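Local coordinates for alkaline phosphatase (Antarctic bacterium, PDB 2W5V), which probably hydrolyses phosphate monoesters, as expected of an alkaline phosphatase, using bound zinc and magnesium ions, at residues 103-106 with 107-111; 182-185 with 186-190; 227-230 with 231-235; 360-363 with 364-367. The protein carries 1 engineered substitution. All coordinates share one frame; numbering follows the deposited sequence.

Interaction 1: 103-106 with 107-111; sequences GVAD and DSTAV
A105 and D107 meet at the bend of a type I turn running from A105 to S108. The turn is closed by S108 N donating to A105 O at 2.8 Å. One step further out A105 N returns a straighter bond to T109 O at 2.9 Å, and beyond it V111 N reaches G103 O only weakly. V104 and A110 form a single antiparallel bridge, so the chain doubles back as a short irregular hairpin in the loop between helices 86-93 and 114-120. D107 folds its carboxylate back over its own backbone, CG lying between N and the carbonyl carbon (chi1 68°). This sets OD1 3.8 Å from A105 CB and in position to accept twice from T109: its N, at 3.0 Å, comes from above the carboxylate plane and closes an Asx turn, while OG1, at 2.6 Å, takes the syn lone pair. V104 lays its CB and CG1 against the carbonyls of S108 and T109, with CG1 3.6 Å from S108 O, and its side chain also touches Y98. A water links D106 O to S108 OG, while the carboxylate of D106 is turned to R78 and S77. Backbone bonds thus hold the two arms together, and two donors from one threonine fix the rotation of the D107 carboxylate at an exposed tip.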
# COMPACT_ATOMS: atom_id res chain seq x y z
N GLY B 103 -22.29 -14.45 -2.03
CA GLY B 103 -23.41 -13.61 -2.44
C GLY B 103 -24.60 -13.69 -1.50
O GLY B 103 -25.75 -13.52 -1.93
N VAL B 104 -24.34 -13.97 -0.23
CA VAL B 104 -25.39 -13.91 0.80
C VAL B 104 -24.93 -13.03 1.97
O VAL B 104 -23.73 -12.87 2.22
CB VAL B 104 -25.80 -15.31 1.32
CG1 VAL B 104 -26.37 -16.15 0.20
CG2 VAL B 104 -24.62 -16.01 1.99
N ALA B 105 -25.91 -12.44 2.65
CA ALA B 105 -25.66 -11.57 3.79
C ALA B 105 -25.33 -12.36 5.04
O ALA B 105 -25.36 -13.59 5.05
CB ALA B 105 -26.86 -10.65 4.03
N ASP B 106 -25.02 -11.64 6.12
CA ASP B 106 -24.63 -12.29 7.36
C ASP B 106 -25.67 -13.28 7.89
O ASP B 106 -25.31 -14.23 8.58
CB ASP B 106 -24.29 -11.26 8.43
CG ASP B 106 -23.58 -11.87 9.61
OD1 ASP B 106 -22.38 -12.21 9.46
OD2 ASP B 106 -24.22 -12.02 10.67
N ASP B 107 -26.94 -13.04 7.57
CA ASP B 107 -28.03 -13.93 7.97
C ASP B 107 -28.34 -15.01 6.93
O ASP B 107 -29.37 -15.67 7.00
CB ASP B 107 -29.30 -13.14 8.28
CG ASP B 107 -29.92 -12.50 7.04
OD1 ASP B 107 -29.41 -12.74 5.92
OD2 ASP B 107 -30.91 -11.75 7.17
N SER B 108 -27.45 -15.17 5.96
CA SER B 108 -27.58 -16.23 4.95
C SER B 108 -28.58 -15.97 3.82
O SER B 108 -28.71 -16.80 2.92
CB SER B 108 -27.87 -17.57 5.63
OG SER B 108 -26.68 -18.10 6.20
N THR B 109 -29.28 -14.84 3.85
CA THR B 109 -30.21 -14.52 2.77
C THR B 109 -29.49 -13.93 1.56
O THR B 109 -28.51 -13.21 1.70
CB THR B 109 -31.28 -13.51 3.23
OG1 THR B 109 -30.65 -12.31 3.68
CG2 THR B 109 -32.12 -14.10 4.36
N ALA B 110 -29.98 -14.24 0.36
CA ALA B 110 -29.33 -13.72 -0.84
C ALA B 110 -29.44 -12.20 -0.91
O ALA B 110 -30.42 -11.60 -0.45
CB ALA B 110 -29.90 -14.36 -2.10
N VAL B 111 -28.42 -11.58 -1.49
CA VAL B 111 -28.43 -10.15 -1.69
C VAL B 111 -28.15 -9.88 -3.17
O VAL B 111 -27.44 -10.64 -3.82
CB VAL B 111 -27.40 -9.45 -0.75
CG1 VAL B 111 -26.15 -10.29 -0.61
CG2 VAL B 111 -27.05 -8.07 -1.24
O HOH W 1 -26.20 -16.98 8.81

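Interaction 2: 182-185 with 186-190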
# COMPACT_ATOMS: atom_id res chain seq x y z
N ASP B 182 -26.00 -33.86 -15.44
CA ASP B 182 -25.25 -33.19 -16.50
C ASP B 182 -25.65 -31.73 -16.59
O ASP B 182 -26.62 -31.38 -17.26
CB ASP B 182 -25.47 -33.86 -17.86
CG ASP B 182 -24.78 -33.12 -19.01
OD1 ASP B 182 -24.08 -32.12 -18.73
OD2 ASP B 182 -24.95 -33.52 -20.18
N VAL B 183 -24.88 -30.87 -15.93
CA VAL B 183 -25.23 -29.45 -15.86
C VAL B 183 -24.79 -28.71 -17.11
O VAL B 183 -25.33 -27.66 -17.45
CB VAL B 183 -24.63 -28.80 -14.60
CG1 VAL B 183 -24.99 -27.34 -14.55
CG2 VAL B 183 -25.12 -29.52 -13.36
N LEU B 184 -23.80 -29.27 -17.80
CA LEU B 184 -23.35 -28.72 -19.07
C LEU B 184 -24.55 -28.60 -20.01
O LEU B 184 -24.75 -27.57 -20.65
CB LEU B 184 -22.31 -29.64 -19.69
CG LEU B 184 -21.08 -28.97 -20.30
CD1 LEU B 184 -20.55 -29.82 -21.44
CD2 LEU B 184 -21.40 -27.57 -20.77
N ALA B 185 -25.34 -29.68 -20.09
CA ALA B 185 -26.51 -29.72 -20.96
C ALA B 185 -27.53 -28.65 -20.55
O ALA B 185 -28.18 -28.05 -21.39
CB ALA B 185 -27.15 -31.11 -20.92
N ILE B 186 -27.65 -28.43 -19.24
CA ILE B 186 -28.53 -27.39 -18.73
C ILE B 186 -28.01 -26.00 -19.11
O ILE B 186 -28.79 -25.12 -19.47
CB ILE B 186 -28.69 -27.50 -17.19
CG1 ILE B 186 -29.19 -28.90 -16.81
CG2 ILE B 186 -29.64 -26.43 -16.68
CD1 ILE B 186 -29.59 -29.04 -15.36
N LEU B 187 -26.70 -25.81 -19.05
CA LEU B 187 -26.11 -24.55 -19.52
C LEU B 187 -26.50 -24.27 -20.96
O LEU B 187 -26.98 -23.18 -21.28
CB LEU B 187 -24.59 -24.57 -19.40
CG LEU B 187 -23.96 -24.07 -18.11
CD1 LEU B 187 -22.45 -24.19 -18.18
CD2 LEU B 187 -24.36 -22.63 -17.84
N LYS B 188 -26.29 -25.25 -21.83
CA LYS B 188 -26.53 -25.07 -23.26
C LYS B 188 -28.01 -24.84 -23.55
O LYS B 188 -28.37 -24.16 -24.51
CB LYS B 188 -26.03 -26.27 -24.05
CG LYS B 188 -24.53 -26.52 -23.95
CD LYS B 188 -24.19 -27.82 -24.67
CE LYS B 188 -22.75 -28.23 -24.45
NZ LYS B 188 -22.50 -29.61 -24.94
N GLY B 189 -28.87 -25.43 -22.72
CA GLY B 189 -30.31 -25.25 -22.87
C GLY B 189 -30.74 -23.90 -22.35
O GLY B 189 -31.91 -23.54 -22.46
N ASN B 190 -29.80 -23.16 -21.76
CA ASN B 190 -30.04 -21.78 -21.33
C ASN B 190 -29.32 -20.77 -22.23
O ASN B 190 -28.97 -19.68 -21.79
CB ASN B 190 -29.60 -21.57 -19.88
CG ASN B 190 -30.65 -21.99 -18.88
OD1 ASN B 190 -31.57 -21.23 -18.56
ND2 ASN B 190 -30.53 -23.21 -18.36
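L184 and K188, one turn apart on helix 183-188, lie across each other. The extended lysine chain carries CE to 4.0 Å from L184 CD2 and NZ to 4.0 Å from L184 CD1, the aliphatic part crossing the leucine end and the ammonium ending beside CD1. K188 CG also rests 3.5 Å from L184 O, the carbonyl that accepts K188 N. The tighter side is formed by the backbone and the residues facing inward. L187 N bonds to V183 O at 2.8 Å, and L187 packs its CB against L184 O; between the leucine ends the contact is looser, CD2 of L184 standing 4.4 Å from CD1 of L187. I186, with CG1 beside its backbone N and anti to the carbonyl carbon (chi1 -56°), sends that branch back to within 3.6 Å of D182 O. The solvent side holds D182, A185, K188 and G189. There D182 acts as N-cap: its OD1 takes A185 N at 3.1 Å from above the carboxylate plane. Past the last turn N190 ND2 folds back to I186 O at 2.8 Å; I186 O lies near the plane of the N190 amide, while ND2 comes in from above the I186 carbonyl plane. Side chains thus bond to the backbone before and after the helical turns. V183, I186 and L187 face helix 151-158, through M156 and M158, with F174 of helix 172-175 beside V183 and L187; L184, L187 and K188 touch I194 of strand 192-195, at one edge of the large sheet within this chain.

Interaction 3: 227-230 with 231-235; sequences RGNF and LSAAT
F230 turns one face of its ring to the methyl of A234, four residues on in helix 230-242. A234 CB stands over that face toward the rim, 3.9 Å from CE1 and 24° off the normal through the ring centre, a CH-pi contact. The ring reaches this place because CG is anti to the backbone N (chi1 168°), which puts the ring beside the carbonyl carbon, where one face meets A234. The same pair is joined through the backbone: A234 N donates to F230 O at 2.8 Å. The preceding bond of the same kind runs from A233 N to N229 O at 2.9 Å. N229 occupies the N-cap position, but its side chain makes no capping bond; the amide instead leans over the methyl of A233, with OD1 3.8 Å from CB. A water takes part at the helix start, accepting from L231 N at 3.0 Å and from R227 NE in the plane of the guanidinium edge, and donating to G228 O. The far end of R227 is held by E273 and D276. Deeper in the turn, L231 O accepts from both T235 N and T235 OG1, which reach it from opposite faces of its plane, OG1 at 2.8 Å. L231 packs on A280 of helix 267-291 and V128 of strand 124-129. With no side-chain cap, the water accepts from L231 N in the first turn, and it ties the helix start to an arginine fixed by two acids of helix 267-291.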
# COMPACT_ATOMS: atom_id res chain seq x y z
N ARG B 227 0.42 -22.20 -18.82
CA ARG B 227 -0.90 -21.62 -19.06
C ARG B 227 -0.82 -20.54 -20.14
O ARG B 227 -1.77 -20.30 -20.87
CB ARG B 227 -1.52 -21.05 -17.78
CG ARG B 227 -2.97 -20.59 -17.95
CD ARG B 227 -3.58 -20.09 -16.65
NE ARG B 227 -3.00 -18.83 -16.18
CZ ARG B 227 -2.45 -18.67 -14.98
NH1 ARG B 227 -2.39 -19.69 -14.13
NH2 ARG B 227 -1.95 -17.49 -14.63
N GLY B 228 0.33 -19.88 -20.23
CA GLY B 228 0.48 -18.82 -21.21
C GLY B 228 -0.48 -17.67 -20.96
O GLY B 228 -0.91 -17.46 -19.82
N ASN B 229 -0.83 -16.95 -22.02
CA ASN B 229 -1.57 -15.69 -21.91
C ASN B 229 -3.09 -15.85 -21.79
O ASN B 229 -3.84 -14.98 -22.23
CB ASN B 229 -1.25 -14.77 -23.09
CG ASN B 229 -1.98 -15.17 -24.35
OD1 ASN B 229 -2.29 -14.33 -25.19
ND2 ASN B 229 -2.26 -16.46 -24.49
N PHE B 230 -3.53 -16.95 -21.19
CA PHE B 230 -4.96 -17.17 -21.00
C PHE B 230 -5.70 -15.97 -20.40
O PHE B 230 -6.72 -15.53 -20.93
CB PHE B 230 -5.21 -18.38 -20.11
CG PHE B 230 -6.63 -18.49 -19.65
CD1 PHE B 230 -7.63 -18.86 -20.54
CD2 PHE B 230 -6.98 -18.20 -18.34
CE1 PHE B 230 -8.95 -18.96 -20.12
CE2 PHE B 230 -8.30 -18.29 -17.91
CZ PHE B 230 -9.29 -18.67 -18.81
N LEU B 231 -5.21 -15.45 -19.28
CA LEU B 231 -5.95 -14.41 -18.58
C LEU B 231 -6.14 -13.17 -19.47
O LEU B 231 -7.25 -12.66 -19.61
CB LEU B 231 -5.30 -14.05 -17.24
CG LEU B 231 -6.02 -13.02 -16.37
CD1 LEU B 231 -7.43 -13.49 -16.02
CD2 LEU B 231 -5.22 -12.76 -15.11
N SER B 232 -5.06 -12.69 -20.08
CA SER B 232 -5.17 -11.56 -21.00
C SER B 232 -6.08 -11.88 -22.19
O SER B 232 -6.98 -11.11 -22.50
CB SER B 232 -3.80 -11.11 -21.49
OG SER B 232 -3.06 -10.55 -20.42
N ALA B 233 -5.82 -13.00 -22.85
CA ALA B 233 -6.56 -13.37 -24.05
C ALA B 233 -8.06 -13.51 -23.77
O ALA B 233 -8.89 -13.09 -24.57
CB ALA B 233 -6.01 -14.66 -24.66
N ALA B 234 -8.39 -14.11 -22.63
CA ALA B 234 -9.79 -14.33 -22.27
C ALA B 234 -10.47 -13.02 -21.89
O ALA B 234 -11.65 -12.82 -22.19
CB ALA B 234 -9.90 -15.34 -21.15
N THR B 235 -9.73 -12.13 -21.24
CA THR B 235 -10.25 -10.81 -20.92
C THR B 235 -10.50 -10.01 -22.21
O THR B 235 -11.53 -9.35 -22.37
CB THR B 235 -9.28 -10.03 -20.01
OG1 THR B 235 -9.10 -10.76 -18.79
CG2 THR B 235 -9.82 -8.66 -19.68
O HOH W 2 -2.81 -16.60 -17.95

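Interaction 4: 360-363 with 364-367; sequences NNEI and FHKI
K366 N donates to E362 O at 2.8 Å and I367 N to I363 O at 3.0 Å, the regular i to i+4 bonds of a helix; the shorter-range bond from F364 N to N361 O is weak. Among the side chains, E362 and H365 come closest on the outer side: OE1 of E362 lies 3.5 Å from CB of H365, the carboxylate and imidazole planes being 39° apart. The glutamate arrives there by a chain bent at chi2 (-65°), which folds the carboxylate toward the next turn. The imidazole also lies near the backbone of N361, its CD2 3.5 Å from N361 O, while CD2 of F364 stands over the centre of the H365 ring, 3.6 Å above its plane, and CG of H365 lies in plane at the edge of the F364 ring. NE2 of H365 and ND2 of N361 both bond to G94 O, so the two side chains share an acceptor just beyond helix 86-93. This is the first part of helix 362-371, which follows strand 356-359, the outermost strand within this chain at one end of the large mixed sheet, and brings the chain toward its C-terminus. I363 presents its CG2 to CD1 of I367, 4.0 Å away, in a buried pair that packs on F354, while I363 also touches F91 of helix 86-93. F364 turns from this contact to I114 and I117 of helix 114-120. K366 packs CG over E362 O at 3.1 Å; its ammonium goes elsewhere, bonding to E353 O and lying in a cation-pi contact with Y358.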
# COMPACT_ATOMS: atom_id res chain seq x y z
N ASN B 360 -13.82 -2.50 2.21
CA ASN B 360 -13.91 -3.26 0.96
C ASN B 360 -15.30 -3.26 0.31
O ASN B 360 -15.40 -3.20 -0.92
CB ASN B 360 -13.38 -4.70 1.11
CG ASN B 360 -14.16 -5.54 2.12
OD1 ASN B 360 -15.04 -5.05 2.83
ND2 ASN B 360 -13.81 -6.82 2.20
N ASN B 361 -16.36 -3.31 1.10
CA ASN B 361 -17.69 -3.39 0.48
C ASN B 361 -18.09 -2.11 -0.24
O ASN B 361 -19.03 -2.12 -1.04
CB ASN B 361 -18.78 -3.85 1.45
CG ASN B 361 -18.98 -2.88 2.60
OD1 ASN B 361 -18.07 -2.66 3.40
ND2 ASN B 361 -20.18 -2.32 2.70
N GLU B 362 -17.39 -1.02 0.03
CA GLU B 362 -17.70 0.24 -0.65
C GLU B 362 -17.31 0.22 -2.12
O GLU B 362 -17.76 1.06 -2.89
CB GLU B 362 -17.06 1.44 0.06
CG GLU B 362 -17.60 1.68 1.47
CD GLU B 362 -19.07 2.07 1.48
OE1 GLU B 362 -19.59 2.51 0.43
OE2 GLU B 362 -19.72 1.95 2.55
N ILE B 363 -16.46 -0.72 -2.51
CA ILE B 363 -16.14 -0.90 -3.92
C ILE B 363 -17.44 -1.04 -4.72
O ILE B 363 -17.60 -0.42 -5.77
CB ILE B 363 -15.28 -2.15 -4.18
CG1 ILE B 363 -13.82 -1.91 -3.73
CG2 ILE B 363 -15.33 -2.54 -5.65
CD1 ILE B 363 -13.05 -0.92 -4.58
N PHE B 364 -18.36 -1.85 -4.19
CA PHE B 364 -19.66 -2.07 -4.84
C PHE B 364 -20.43 -0.76 -4.97
O PHE B 364 -20.92 -0.42 -6.04
CB PHE B 364 -20.49 -3.08 -4.04
CG PHE B 364 -21.95 -3.16 -4.47
CD1 PHE B 364 -22.37 -4.15 -5.35
CD2 PHE B 364 -22.89 -2.27 -3.97
CE1 PHE B 364 -23.70 -4.24 -5.74
CE2 PHE B 364 -24.23 -2.35 -4.36
CZ PHE B 364 -24.63 -3.34 -5.25
N HIS B 365 -20.53 -0.04 -3.86
CA HIS B 365 -21.32 1.18 -3.84
C HIS B 365 -20.72 2.27 -4.71
O HIS B 365 -21.44 3.06 -5.31
CB HIS B 365 -21.52 1.63 -2.40
CG HIS B 365 -22.31 0.64 -1.59
ND1 HIS B 365 -23.67 0.49 -1.74
CD2 HIS B 365 -21.92 -0.27 -0.67
CE1 HIS B 365 -24.09 -0.46 -0.92
NE2 HIS B 365 -23.05 -0.95 -0.27
N LYS B 366 -19.39 2.27 -4.81
CA LYS B 366 -18.71 3.22 -5.68
C LYS B 366 -18.91 2.90 -7.16
O LYS B 366 -19.08 3.81 -7.96
CB LYS B 366 -17.22 3.29 -5.33
CG LYS B 366 -16.95 3.88 -3.93
CD LYS B 366 -15.46 3.82 -3.59
CE LYS B 366 -15.16 4.53 -2.27
NZ LYS B 366 -15.33 6.01 -2.40
N ILE B 367 -18.90 1.62 -7.53
CA ILE B 367 -19.17 1.26 -8.92
C ILE B 367 -20.59 1.66 -9.28
O ILE B 367 -20.84 2.25 -10.33
CB ILE B 367 -18.99 -0.24 -9.19
CG1 ILE B 367 -17.51 -0.61 -9.13
CG2 ILE B 367 -19.57 -0.61 -10.55
CD1 ILE B 367 -17.27 -2.13 -9.08

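How the interactions relate
All four are local contacts, but their settings differ. Interactions 2 and 4 lie on helices beside opposite ends of the large sheet within this chain, near strands 192-195 and 356-359; interaction 3 starts the helix packed on inner strand 124-129, with the side chain of L231 about 11 Å from a bound magnesium ion. Interaction 2 is peripheral, its centre about 25 Å from that of the chain, interaction 3 deeper, at about 13 Å. Interaction 1 is a loop with an exposed tip. Its nearest neighbour is interaction 4, about 7 Å away between nearest atoms, and both adjoin the region of helices 86-93 and 114-120. The hairpin of interaction 1 relies on backbone and carboxylate bonds instead of apolar pairs.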